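Lipoprotein LpqN (Mycobacterium tuberculosis, PDB 6E5F) supports cell envelope biogenesis, may connect MmpL transporters with periplasmic proteins, and here holds a dodecyl trehaloside in a pocket. Local coordinates at residues 86-91 and 218-223; 92-97 and 106-111; 115-120 and 204-209; 125-130 and 193-198; 160-165 and 186-191. All blocks are in the same frame, centred on the assembly; numbering follows the deposited sequence. Where two conformers were deposited one is given.

Overall arrangement
Reading from the N terminus, contact 1 opens first, at 86-91, and is the last to close, on the C-terminal helix 210-223; it spans the other four. Contact 2 is local, the hairpin of strands 93-96 and 106-109, and is complete before contact 3 opens at 115-120. Contact 3 then encloses contact 4, which encloses contact 5, and no loop crosses another. Contacts 3 and 4 join strands 120-130 and 195-206 at far-apart ends, about 31 Å between centres. Contact 5 packs side chains of 160-165 against strand 179-192 and meets contact 1 through a salt bridge that Lys-186, in one conformer, makes with Asp-221.

Contact 1 of 5, residues 86-91 and 218-223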
# COMPACT_ATOMS: atom_id res chain seq x y z
N ASP A 86 3.82 4.40 -12.49
CA ASP A 86 4.40 5.74 -12.38
C ASP A 86 3.72 6.43 -11.20
O ASP A 86 2.65 7.03 -11.34
CB ASP A 86 4.20 6.51 -13.69
CG ASP A 86 4.78 7.91 -13.63
OD1 ASP A 86 6.00 8.04 -13.41
OD2 ASP A 86 4.01 8.88 -13.82
N LEU A 87 4.35 6.34 -10.03
CA LEU A 87 3.89 7.07 -8.85
C LEU A 87 4.47 8.48 -8.86
O LEU A 87 5.65 8.67 -9.17
CB LEU A 87 4.37 6.38 -7.58
CG LEU A 87 3.54 5.30 -6.86
CD1 LEU A 87 2.07 5.29 -7.25
CD2 LEU A 87 4.17 3.92 -7.05
N PRO A 88 3.68 9.50 -8.52
CA PRO A 88 4.22 10.86 -8.45
C PRO A 88 4.97 11.09 -7.15
O PRO A 88 4.77 10.40 -6.14
CB PRO A 88 2.96 11.72 -8.50
CG PRO A 88 1.94 10.89 -7.80
CD PRO A 88 2.24 9.46 -8.19
N VAL A 89 5.86 12.08 -7.18
CA VAL A 89 6.55 12.55 -5.99
C VAL A 89 5.95 13.91 -5.64
O VAL A 89 6.31 14.92 -6.26
CB VAL A 89 8.06 12.64 -6.21
CG1 VAL A 89 8.74 13.17 -4.95
CG2 VAL A 89 8.63 11.29 -6.59
N PRO A 90 5.04 13.99 -4.67
CA PRO A 90 4.43 15.29 -4.35
C PRO A 90 5.47 16.30 -3.91
O PRO A 90 6.58 15.96 -3.49
CB PRO A 90 3.45 14.95 -3.21
CG PRO A 90 3.20 13.49 -3.34
CD PRO A 90 4.48 12.90 -3.86
N ASP A 91 5.09 17.57 -4.00
CA ASP A 91 5.98 18.64 -3.57
C ASP A 91 6.28 18.50 -2.08
O ASP A 91 5.42 18.11 -1.29
CB ASP A 91 5.33 20.00 -3.84
CG ASP A 91 5.23 20.31 -5.32
OD1 ASP A 91 6.11 19.86 -6.08
OD2 ASP A 91 4.27 21.01 -5.72
N ASN A 218 -3.87 12.53 -2.27
CA ASN A 218 -4.59 13.13 -3.39
C ASN A 218 -3.72 13.19 -4.63
O ASN A 218 -4.17 12.90 -5.73
CB ASN A 218 -5.06 14.53 -3.01
CG ASN A 218 -5.97 14.53 -1.80
OD1 ASN A 218 -6.84 13.67 -1.67
ND2 ASN A 218 -5.77 15.49 -0.92
N VAL A 219 -2.45 13.59 -4.46
CA VAL A 219 -1.53 13.64 -5.60
C VAL A 219 -1.38 12.25 -6.20
O VAL A 219 -1.42 12.09 -7.43
CB VAL A 219 -0.18 14.23 -5.15
CG1 VAL A 219 0.80 14.24 -6.32
CG2 VAL A 219 -0.37 15.63 -4.59
N ILE A 220 -1.21 11.24 -5.36
CA ILE A 220 -1.06 9.87 -5.85
C ILE A 220 -2.31 9.42 -6.58
O ILE A 220 -2.24 8.82 -7.66
CB ILE A 220 -0.69 8.93 -4.68
CG1 ILE A 220 0.71 9.26 -4.16
CG2 ILE A 220 -0.79 7.47 -5.12
CD1 ILE A 220 1.07 8.56 -2.86
N ASP A 221 -3.49 9.70 -6.01
CA ASP A 221 -4.73 9.23 -6.61
C ASP A 221 -4.95 9.83 -7.99
O ASP A 221 -5.50 9.16 -8.87
CB ASP A 221 -5.91 9.56 -5.70
CG ASP A 221 -5.89 8.75 -4.41
OD1 ASP A 221 -5.06 7.82 -4.30
OD2 ASP A 221 -6.71 9.05 -3.51
N GLU A 222 -4.52 11.07 -8.21
CA GLU A 222 -4.86 11.77 -9.44
C GLU A 222 -3.80 11.65 -10.53
O GLU A 222 -4.14 11.81 -11.71
CB GLU A 222 -5.14 13.26 -9.14
CG GLU A 222 -3.92 14.16 -9.17
CD GLU A 222 -4.23 15.60 -8.81
OE1 GLU A 222 -5.32 15.86 -8.25
OE2 GLU A 222 -3.39 16.48 -9.10
N GLN A 223 -2.55 11.35 -10.18
CA GLN A 223 -1.46 11.37 -11.15
C GLN A 223 -0.85 10.00 -11.44
O GLN A 223 -0.06 9.89 -12.39
CB GLN A 223 -0.35 12.32 -10.70
CG GLN A 223 -0.81 13.76 -10.49
CD GLN A 223 0.32 14.72 -10.19
OE1 GLN A 223 1.50 14.38 -10.34
NE2 GLN A 223 -0.02 15.92 -9.75
O HOH W 1 2.81 10.17 -11.88
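Asp-86 and Gln-223 meet through a single water, which lies 2.6 Å from Asp-86 OD2 and 2.9 Å from the carbonyl O of Gln-223 and is able to donate to either. Further acceptors lie near this water, so its two protons are probably shared out among more groups than they can serve at once. Beyond the bridge the contact is apolar, and proline rings do most of the work. Pro-88 directs CG and CB at the last turn of the helix: its CG is 3.6 Å from Val-219 O and also touches Ile-220 CA, while CB of the same ring meets Gln-223 OE1 at 3.5 Å. Val-219 O, touched by a carbon here, is engaged within the helix by Gln-223 N. This is a connecting loop packed on the C-terminal end of a helix: 86-91 leads from strand 84-86, which pairs antiparallel with 225-227, to strand 93-96, and Asp-86 shares backbone bonds with Thr-225 just beyond helix 210-223. Val-219 turns both methyls to the prolines. CG1, anti to the backbone N (chi1 178°), touches Pro-88 CG at 3.8 Å and Pro-90 CG at 3.9 Å, and CG2 meets CB of the Pro-90 ring. One residue further on, Ile-220 brings CG2 to Leu-87 CD1 at 4.2 Å, the two side chains crossing at a slant; the Ile-220 side chain also comes within about 4 Å of the bound dodecyl trehaloside.

Contact 2 of 5, residues 92-97 and 106-111; sequences DWRLLP and GIVYTQ
Asp-92 O takes two bonds from one residue, Thr-110. The backbone N of Thr-110 approaches it at 2.9 Å, nearly along the C=O axis, whereas Thr-110 OG1, placed between the backbone N and carbonyl carbon (chi1 65°), reaches Asp-92 O from above the carbonyl plane at 2.5 Å, a value doubtful as a measure of strength. The antiparallel hairpin is then zipped by hydrogen-bonded pairs. Arg-94 N donates to Val-108 O at 2.9 Å and Arg-94 O receives Val-108 N at 3.0 Å; Leu-96 and Gly-106 repeat the exchange, with Leu-96 N to Gly-106 O at 2.7 Å and a more bent return bond. Ile-107 and Tyr-109, in non-hydrogen-bonded pairs with Leu-95 and Trp-93, bond instead through their backbones to Ile-121 and Pro-119. On the face bearing Trp-93, Tyr-109 CB stands 4.0 Å from the centroid of the six-membered indole ring, almost on its normal, while Ile-107 CD1 lies against the opposite ring face. Trp-93 also touches Leu-213 and Ala-216 of the C-terminal helix. On the other face Val-108 CG1 packs against Arg-94 CG at 3.3 Å. Strand 106-109 is thus bonded on both edges, and the indole is held by carbon contacts rather than by a polar anchor within these strands.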
# COMPACT_ATOMS: atom_id res chain seq x y z
N ASP A 92 7.53 18.80 -1.72
CA ASP A 92 8.06 18.68 -0.36
C ASP A 92 8.29 17.23 0.06
O ASP A 92 8.70 16.99 1.20
CB ASP A 92 7.21 19.40 0.69
CG ASP A 92 7.17 20.90 0.48
OD1 ASP A 92 8.13 21.44 -0.11
OD2 ASP A 92 6.19 21.54 0.90
N TRP A 93 8.05 16.26 -0.82
CA TRP A 93 8.42 14.87 -0.58
C TRP A 93 9.61 14.52 -1.46
O TRP A 93 9.83 15.13 -2.51
CB TRP A 93 7.26 13.93 -0.92
CG TRP A 93 6.08 14.06 0.00
CD1 TRP A 93 5.22 15.12 0.10
CD2 TRP A 93 5.62 13.09 0.95
NE1 TRP A 93 4.27 14.87 1.05
CE2 TRP A 93 4.49 13.63 1.59
CE3 TRP A 93 6.06 11.82 1.33
CZ2 TRP A 93 3.79 12.94 2.58
CZ3 TRP A 93 5.37 11.14 2.31
CH2 TRP A 93 4.25 11.70 2.92
N ARG A 94 10.38 13.53 -1.02
CA ARG A 94 11.52 13.05 -1.79
C ARG A 94 11.36 11.56 -2.08
O ARG A 94 10.78 10.82 -1.29
CB ARG A 94 12.86 13.33 -1.09
CG ARG A 94 13.28 12.33 -0.01
CD ARG A 94 14.79 12.39 0.23
NE ARG A 94 15.30 11.15 0.82
CZ ARG A 94 15.54 10.97 2.12
NH1 ARG A 94 15.32 11.95 3.00
NH2 ARG A 94 16.00 9.80 2.55
N LEU A 95 11.90 11.14 -3.21
CA LEU A 95 11.79 9.76 -3.65
C LEU A 95 12.70 8.86 -2.81
O LEU A 95 13.86 9.20 -2.54
CB LEU A 95 12.20 9.66 -5.12
CG LEU A 95 11.91 8.37 -5.88
CD1 LEU A 95 10.45 7.98 -5.77
CD2 LEU A 95 12.31 8.53 -7.34
N LEU A 96 12.17 7.70 -2.41
CA LEU A 96 12.95 6.69 -1.72
C LEU A 96 13.30 5.58 -2.70
O LEU A 96 12.40 5.05 -3.36
CB LEU A 96 12.15 6.09 -0.57
CG LEU A 96 11.85 6.99 0.63
CD1 LEU A 96 11.01 6.23 1.65
CD2 LEU A 96 13.13 7.49 1.27
N PRO A 97 14.57 5.20 -2.84
CA PRO A 97 14.89 4.08 -3.73
C PRO A 97 14.39 2.77 -3.14
O PRO A 97 14.02 2.67 -1.97
CB PRO A 97 16.42 4.12 -3.80
CG PRO A 97 16.82 4.70 -2.50
CD PRO A 97 15.75 5.70 -2.13
N GLY A 106 9.37 4.41 -2.55
CA GLY A 106 8.41 5.15 -1.76
C GLY A 106 8.74 6.62 -1.78
O GLY A 106 9.53 7.09 -2.59
N ILE A 107 8.09 7.35 -0.87
CA ILE A 107 8.33 8.77 -0.69
C ILE A 107 8.37 9.07 0.80
O ILE A 107 7.68 8.42 1.59
CB ILE A 107 7.27 9.63 -1.40
CG1 ILE A 107 5.86 9.22 -0.97
CG2 ILE A 107 7.42 9.53 -2.91
CD1 ILE A 107 4.76 10.11 -1.51
N VAL A 108 9.18 10.05 1.17
CA VAL A 108 9.29 10.52 2.54
C VAL A 108 9.14 12.03 2.54
O VAL A 108 9.61 12.71 1.62
CB VAL A 108 10.62 10.08 3.19
CG1 VAL A 108 11.81 10.63 2.41
CG2 VAL A 108 10.68 10.54 4.64
N TYR A 109 8.48 12.56 3.57
CA TYR A 109 8.26 13.99 3.69
C TYR A 109 9.53 14.68 4.16
O TYR A 109 10.17 14.22 5.11
CB TYR A 109 7.12 14.25 4.67
CG TYR A 109 6.63 15.68 4.72
CD1 TYR A 109 6.13 16.30 3.59
CD2 TYR A 109 6.65 16.40 5.91
CE1 TYR A 109 5.68 17.61 3.63
CE2 TYR A 109 6.20 17.70 5.96
CZ TYR A 109 5.71 18.30 4.82
OH TYR A 109 5.26 19.60 4.86
N THR A 110 9.90 15.77 3.50
CA THR A 110 11.18 16.43 3.73
C THR A 110 11.14 17.49 4.82
O THR A 110 12.17 18.12 5.08
CB THR A 110 11.70 17.07 2.43
OG1 THR A 110 10.81 18.12 2.02
CG2 THR A 110 11.79 16.03 1.32
N GLN A 111 9.99 17.72 5.45
CA GLN A 111 9.86 18.69 6.53
C GLN A 111 9.15 18.06 7.72
O GLN A 111 8.13 18.57 8.20
CB GLN A 111 9.13 19.94 6.04
CG GLN A 111 9.97 20.81 5.12
CD GLN A 111 9.13 21.69 4.21
OE1 GLN A 111 7.90 21.70 4.29
NE2 GLN A 111 9.79 22.43 3.33

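Contact 3 of 5, residues 115-120 and 204-209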
# COMPACT_ATOMS: atom_id res chain seq x y z
N PRO A 115 12.62 14.32 12.57
CA PRO A 115 13.37 13.70 11.46
C PRO A 115 13.65 12.23 11.68
O PRO A 115 13.96 11.52 10.71
CB PRO A 115 14.66 14.53 11.39
CG PRO A 115 14.80 15.13 12.73
CD PRO A 115 13.41 15.38 13.24
N ASN A 116 13.56 11.74 12.91
CA ASN A 116 13.69 10.31 13.19
C ASN A 116 12.38 9.55 12.99
O ASN A 116 12.37 8.32 13.13
CB ASN A 116 14.18 10.10 14.62
CG ASN A 116 15.68 10.32 14.76
OD1 ASN A 116 16.46 9.38 14.69
ND2 ASN A 116 16.07 11.57 14.96
N ASP A 117 11.29 10.24 12.65
CA ASP A 117 9.99 9.60 12.46
C ASP A 117 9.18 10.41 11.46
O ASP A 117 8.13 10.97 11.80
CB ASP A 117 9.26 9.46 13.79
CG ASP A 117 8.09 8.50 13.73
OD1 ASP A 117 7.85 7.93 12.65
OD2 ASP A 117 7.43 8.31 14.77
N PRO A 118 9.63 10.50 10.21
CA PRO A 118 8.96 11.35 9.23
C PRO A 118 7.77 10.63 8.60
O PRO A 118 7.75 9.39 8.52
CB PRO A 118 10.05 11.58 8.18
CG PRO A 118 10.85 10.32 8.22
CD PRO A 118 10.86 9.89 9.67
N PRO A 119 6.77 11.37 8.13
CA PRO A 119 5.70 10.74 7.34
C PRO A 119 6.29 10.07 6.11
O PRO A 119 7.16 10.62 5.44
CB PRO A 119 4.80 11.91 6.96
CG PRO A 119 5.07 12.96 7.98
CD PRO A 119 6.52 12.81 8.35
N THR A 120 5.78 8.87 5.81
CA THR A 120 6.27 8.10 4.68
C THR A 120 5.11 7.38 4.00
O THR A 120 4.12 7.02 4.65
CB THR A 120 7.29 7.04 5.10
OG1 THR A 120 6.66 6.09 5.97
CG2 THR A 120 8.48 7.68 5.80
N ASP A 204 2.19 5.97 6.67
CA ASP A 204 2.32 6.01 8.12
C ASP A 204 2.88 7.35 8.55
O ASP A 204 3.82 7.86 7.95
CB ASP A 204 3.23 4.88 8.60
CG ASP A 204 3.69 5.06 10.04
OD1 ASP A 204 2.88 4.83 10.96
OD2 ASP A 204 4.86 5.45 10.24
N ALA A 205 2.29 7.92 9.60
CA ALA A 205 2.80 9.15 10.18
C ALA A 205 2.29 9.27 11.60
O ALA A 205 1.31 8.63 11.99
CB ALA A 205 2.36 10.38 9.36
N LEU A 206 2.98 10.09 12.39
CA LEU A 206 2.45 10.46 13.69
C LEU A 206 1.12 11.19 13.51
O LEU A 206 0.89 11.88 12.52
CB LEU A 206 3.45 11.36 14.42
CG LEU A 206 4.74 10.68 14.87
CD1 LEU A 206 5.81 11.71 15.20
CD2 LEU A 206 4.48 9.78 16.08
N ASP A 207 0.24 11.02 14.50
CA ASP A 207 -1.10 11.58 14.44
C ASP A 207 -1.09 13.05 14.04
O ASP A 207 -1.91 13.48 13.22
CB ASP A 207 -1.79 11.42 15.80
CG ASP A 207 -3.17 12.05 15.84
OD1 ASP A 207 -4.07 11.52 15.16
OD2 ASP A 207 -3.34 13.07 16.55
N ASP A 208 -0.17 13.84 14.59
CA ASP A 208 -0.18 15.27 14.33
C ASP A 208 0.18 15.61 12.89
O ASP A 208 -0.03 16.76 12.48
CB ASP A 208 0.77 15.98 15.30
CG ASP A 208 0.52 17.48 15.36
OD1 ASP A 208 -0.64 17.88 15.60
OD2 ASP A 208 1.48 18.25 15.20
N GLU A 209 0.69 14.66 12.11
CA GLU A 209 1.02 14.89 10.70
C GLU A 209 0.06 14.15 9.77
O GLU A 209 0.40 13.84 8.62
CB GLU A 209 2.48 14.54 10.43
CG GLU A 209 3.44 15.52 11.10
CD GLU A 209 4.88 15.07 11.11
OE1 GLU A 209 5.71 15.68 10.41
OE2 GLU A 209 5.20 14.10 11.84
O HOH W 2 5.30 11.29 11.36
O HOH W 3 7.85 13.63 11.96
O HOH W 4 6.66 6.29 8.73
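Asp-117 is the first residue of 115-120 to meet 204-209, and its backbone O is tied by two waters to the other side. One water takes the N-H of Leu-206 at 2.8 Å from its O and donates to Asp-117 O and to Glu-209 OE2, each 2.9 Å from that water O; a second water also joins Asp-117 O to Glu-209 OE2. The Asp-117 carboxylate, with CG anti to the backbone N (chi1 -165°), lies against Leu-206, OD2 being 3.5 Å from CD2. Its charge and that of Asp-204 would repel, but Arg-181 forms salt bridges with both and probably offsets this. Pro-118 points its CB away from 204-209, and its side chain touches Val-108. Pro-119 touches Ala-205 and Glu-209: its CB meets Ala-205 CB at 3.7 Å, and its CD is 3.6 Å from Glu-209 OE1, which also accepts from Ala-113 N. At Thr-120 the loop becomes strand: Thr-120 N donates to Asp-204 O at 3.1 Å and Asp-204 N to Thr-120 O at 3.0 Å. A further water links Thr-120 OG1 with Asp-204 OD2. The Thr-120/Asp-204 pair opens the antiparallel ladder between strands 120-130 and 195-206, near the end of the latter, where the chain turns into helix 210-223 with Glu-209 at the N-cap position: a strand-to-helix connection.

Contact 4 of 5, residues 125-130 and 193-198; sequences LSKLTG and QGAVFV
Lys-127 and Phe-197 form a non-hydrogen-bonded pair in an antiparallel ladder, the other end of the pairing between strands 120-130 and 195-206. Their side chains run side by side in the same direction, and Lys-127 CG sits over the Phe-197 ring in a CH-pi contact, 4.1 Å from its centroid. Ala-195 adds its CB on the same side, touching Lys-127 CE at 3.8 Å and Thr-129 CG2 at 3.6 Å. On the reverse face Leu-128 CD1 packs on Val-198 CG2, also at 3.6 Å. These contacts are set in register by two hydrogen-bonded pairs. Ser-126 and Val-198 exchange N-H...O bonds in both directions, and so do Leu-128 and Val-196; in the second pair Val-196 N reaches Leu-128 O at 2.8 Å, with an almost straight N-H...O angle of 175°. Further out, each strand is fixed on its other edge as well. Strand 70-74 and the residue after it bind the backbones of Leu-125, Lys-127 and Thr-129, while Phe-197 pairs with Ile-190 of strand 179-192, so both segments lie inside the sheet there. Where the ladder frays, a water spans Gly-130 N and Gly-194 O. The Lys-127 chain, fully extended with NZ anti (chi4 -180°), ends at another water, which accepts from NZ at 3.1 Å and donates to Gln-193 O at 3.1 Å.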
# COMPACT_ATOMS: atom_id res chain seq x y z
N LEU A 125 5.30 -4.25 -4.41
CA LEU A 125 4.67 -4.88 -5.56
C LEU A 125 4.99 -6.37 -5.54
O LEU A 125 6.15 -6.76 -5.42
CB LEU A 125 5.14 -4.25 -6.87
CG LEU A 125 4.44 -4.75 -8.15
CD1 LEU A 125 2.94 -4.49 -8.08
CD2 LEU A 125 5.04 -4.10 -9.37
N SER A 126 3.94 -7.18 -5.61
CA SER A 126 4.06 -8.63 -5.61
C SER A 126 3.40 -9.19 -6.85
O SER A 126 2.45 -8.61 -7.39
CB SER A 126 3.40 -9.24 -4.37
OG SER A 126 3.90 -8.67 -3.18
N LYS A 127 3.90 -10.33 -7.31
CA LYS A 127 3.36 -11.05 -8.45
C LYS A 127 2.76 -12.34 -7.92
O LYS A 127 3.46 -13.14 -7.29
CB LYS A 127 4.46 -11.34 -9.46
CG LYS A 127 3.99 -12.09 -10.70
CD LYS A 127 5.17 -12.36 -11.63
CE LYS A 127 4.73 -12.98 -12.94
NZ LYS A 127 5.91 -13.24 -13.82
N LEU A 128 1.47 -12.54 -8.16
CA LEU A 128 0.76 -13.73 -7.72
C LEU A 128 0.38 -14.56 -8.94
O LEU A 128 -0.20 -14.03 -9.90
CB LEU A 128 -0.51 -13.35 -6.95
CG LEU A 128 -0.29 -12.42 -5.76
CD1 LEU A 128 -1.61 -12.19 -5.03
CD2 LEU A 128 0.75 -12.97 -4.81
N THR A 129 0.73 -15.84 -8.92
CA THR A 129 0.36 -16.76 -9.98
C THR A 129 -0.28 -18.00 -9.37
O THR A 129 -0.11 -18.29 -8.18
CB THR A 129 1.58 -17.17 -10.83
OG1 THR A 129 2.60 -17.68 -9.98
CG2 THR A 129 2.11 -15.98 -11.61
N GLY A 130 -1.03 -18.72 -10.19
CA GLY A 130 -1.67 -19.94 -9.75
C GLY A 130 -3.16 -19.77 -9.58
O GLY A 130 -3.83 -19.16 -10.43
N GLN A 193 -0.54 -10.49 -17.85
CA GLN A 193 0.52 -11.38 -18.30
C GLN A 193 0.58 -12.68 -17.50
O GLN A 193 1.62 -13.07 -16.96
CB GLN A 193 1.87 -10.66 -18.29
CG GLN A 193 1.94 -9.47 -19.22
CD GLN A 193 3.32 -8.85 -19.26
OE1 GLN A 193 4.29 -9.51 -19.60
NE2 GLN A 193 3.41 -7.57 -18.91
N GLY A 194 -0.56 -13.36 -17.43
CA GLY A 194 -0.64 -14.63 -16.74
C GLY A 194 -0.46 -14.56 -15.24
O GLY A 194 -0.14 -15.57 -14.61
N ALA A 195 -0.67 -13.39 -14.64
CA ALA A 195 -0.46 -13.23 -13.22
C ALA A 195 -1.42 -12.17 -12.71
O ALA A 195 -2.12 -11.50 -13.49
CB ALA A 195 0.98 -12.84 -12.91
N VAL A 196 -1.47 -12.03 -11.39
CA VAL A 196 -2.16 -10.91 -10.75
C VAL A 196 -1.09 -10.19 -9.95
O VAL A 196 -0.56 -10.73 -8.98
CB VAL A 196 -3.32 -11.37 -9.87
CG1 VAL A 196 -3.93 -10.19 -9.15
CG2 VAL A 196 -4.38 -12.07 -10.71
N PHE A 197 -0.77 -8.97 -10.37
CA PHE A 197 0.15 -8.13 -9.61
C PHE A 197 -0.64 -7.36 -8.57
O PHE A 197 -1.77 -6.92 -8.82
CB PHE A 197 0.89 -7.18 -10.55
CG PHE A 197 1.85 -7.87 -11.47
CD1 PHE A 197 1.42 -8.41 -12.67
CD2 PHE A 197 3.19 -8.00 -11.13
CE1 PHE A 197 2.31 -9.05 -13.52
CE2 PHE A 197 4.08 -8.64 -11.98
CZ PHE A 197 3.63 -9.16 -13.17
N VAL A 198 -0.07 -7.24 -7.38
CA VAL A 198 -0.71 -6.57 -6.26
C VAL A 198 0.23 -5.46 -5.79
O VAL A 198 1.33 -5.74 -5.29
CB VAL A 198 -1.04 -7.53 -5.12
CG1 VAL A 198 -1.73 -6.78 -3.97
CG2 VAL A 198 -1.90 -8.69 -5.62
O HOH W 5 2.17 -6.48 -2.71
O HOH W 6 4.18 -11.74 -15.94
O HOH W 7 -1.73 -17.02 -12.67

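Contact 5 of 5, residues 160-165 and 186-191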
# COMPACT_ATOMS: atom_id res chain seq x y z
N ALA A 160 -11.89 1.70 -4.49
CA ALA A 160 -11.26 2.83 -5.15
C ALA A 160 -10.70 2.34 -6.48
O ALA A 160 -10.85 1.17 -6.85
CB ALA A 160 -10.15 3.42 -4.27
N THR A 161 -10.06 3.24 -7.21
CA THR A 161 -9.34 2.90 -8.42
C THR A 161 -8.00 3.62 -8.42
O THR A 161 -7.83 4.65 -7.75
CB THR A 161 -10.13 3.26 -9.68
OG1 THR A 161 -10.32 4.68 -9.74
CG2 THR A 161 -11.49 2.57 -9.69
N LEU A 162 -7.05 3.07 -9.17
CA LEU A 162 -5.75 3.71 -9.37
C LEU A 162 -5.28 3.33 -10.76
O LEU A 162 -5.24 2.14 -11.10
CB LEU A 162 -4.74 3.21 -8.33
CG LEU A 162 -3.85 4.19 -7.55
CD1 LEU A 162 -2.41 3.71 -7.55
CD2 LEU A 162 -3.93 5.63 -8.03
N GLY A 163 -4.94 4.33 -11.58
CA GLY A 163 -4.47 4.07 -12.92
C GLY A 163 -5.39 3.21 -13.76
O GLY A 163 -4.93 2.51 -14.67
N GLY A 164 -6.69 3.24 -13.47
CA GLY A 164 -7.67 2.46 -14.21
C GLY A 164 -7.93 1.07 -13.67
O GLY A 164 -8.79 0.36 -14.22
N PHE A 165 -7.24 0.66 -12.61
CA PHE A 165 -7.40 -0.67 -12.02
C PHE A 165 -8.15 -0.57 -10.70
O PHE A 165 -8.15 0.47 -10.03
CB PHE A 165 -6.03 -1.32 -11.80
CG PHE A 165 -5.37 -1.75 -13.08
CD1 PHE A 165 -5.61 -3.01 -13.61
CD2 PHE A 165 -4.51 -0.90 -13.75
CE1 PHE A 165 -5.01 -3.40 -14.79
CE2 PHE A 165 -3.91 -1.30 -14.93
CZ PHE A 165 -4.16 -2.55 -15.45
N LYS A 186 -3.50 1.38 0.56
CA LYS A 186 -4.23 1.22 -0.69
C LYS A 186 -3.68 -0.01 -1.39
O LYS A 186 -2.46 -0.12 -1.60
CB LYS A 186 -4.10 2.45 -1.59
CG LYS A 186 -5.05 2.42 -2.78
CD LYS A 186 -5.18 3.78 -3.45
CE LYS A 186 -6.42 3.83 -4.35
NZ LYS A 186 -6.72 5.21 -4.85
N THR A 187 -4.56 -0.94 -1.72
CA THR A 187 -4.20 -2.16 -2.44
C THR A 187 -4.81 -2.07 -3.83
O THR A 187 -6.00 -1.82 -3.97
CB THR A 187 -4.74 -3.38 -1.70
OG1 THR A 187 -4.14 -3.46 -0.40
CG2 THR A 187 -4.44 -4.66 -2.47
N VAL A 188 -3.99 -2.26 -4.85
CA VAL A 188 -4.42 -2.21 -6.25
C VAL A 188 -4.15 -3.57 -6.87
O VAL A 188 -3.05 -4.10 -6.74
CB VAL A 188 -3.66 -1.12 -7.03
CG1 VAL A 188 -4.26 -0.95 -8.42
CG2 VAL A 188 -3.66 0.20 -6.27
N VAL A 189 -5.17 -4.13 -7.51
CA VAL A 189 -5.05 -5.43 -8.17
C VAL A 189 -4.89 -5.21 -9.67
O VAL A 189 -5.71 -4.52 -10.30
CB VAL A 189 -6.24 -6.33 -7.84
CG1 VAL A 189 -6.15 -7.64 -8.57
CG2 VAL A 189 -6.29 -6.58 -6.35
N ILE A 190 -3.84 -5.78 -10.23
CA ILE A 190 -3.45 -5.52 -11.61
C ILE A 190 -3.31 -6.86 -12.32
O ILE A 190 -2.20 -7.42 -12.38
CB ILE A 190 -2.14 -4.70 -11.67
CG1 ILE A 190 -2.25 -3.42 -10.83
CG2 ILE A 190 -1.78 -4.38 -13.13
CD1 ILE A 190 -0.90 -2.81 -10.48
N PRO A 191 -4.39 -7.43 -12.85
CA PRO A 191 -4.26 -8.68 -13.61
C PRO A 191 -3.53 -8.42 -14.92
O PRO A 191 -3.89 -7.51 -15.68
CB PRO A 191 -5.71 -9.11 -13.86
CG PRO A 191 -6.54 -8.27 -12.92
CD PRO A 191 -5.80 -7.00 -12.77
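Phe-165 and Ile-190 bring their CA atoms to 6.3 Å, where Phe-165, the last residue of the type I' turn from Leu-162, comes beside strand 186-191, while strand 160-162 runs at 63° to that strand with the axes 7.7 Å apart. Phe-165 has CG anti to its carbonyl carbon (chi1 -72°), and Ile-190 CG2 rests over one ring face, 3.9 Å from the centroid; the two side chains cross at about a right angle. Phe-165 CB meets Val-188 CG1 at 3.8 Å and Val-189 O at 3.5 Å. The second methyl of Val-188, CG2, packs on Leu-162 CB, likewise at 3.8 Å, and Pro-191 CD approaches Phe-165 CD1 obliquely. At the far end the extended Lys-186 chain lays CE against Ala-160 CB. In one of its two conformers, NZ donates to Thr-161 O from above the carbonyl plane and forms a salt bridge with Asp-221; the other makes both less certain. The Lys-186 side chain is about 4 Å from the bound dodecyl trehaloside. Strand 165-176, the hairpin partner of 152-162, lies between strands 152-162 and 179-192, while strand 195-206 takes the other edge of 186-191 and helix 134-140 packs on Val-189.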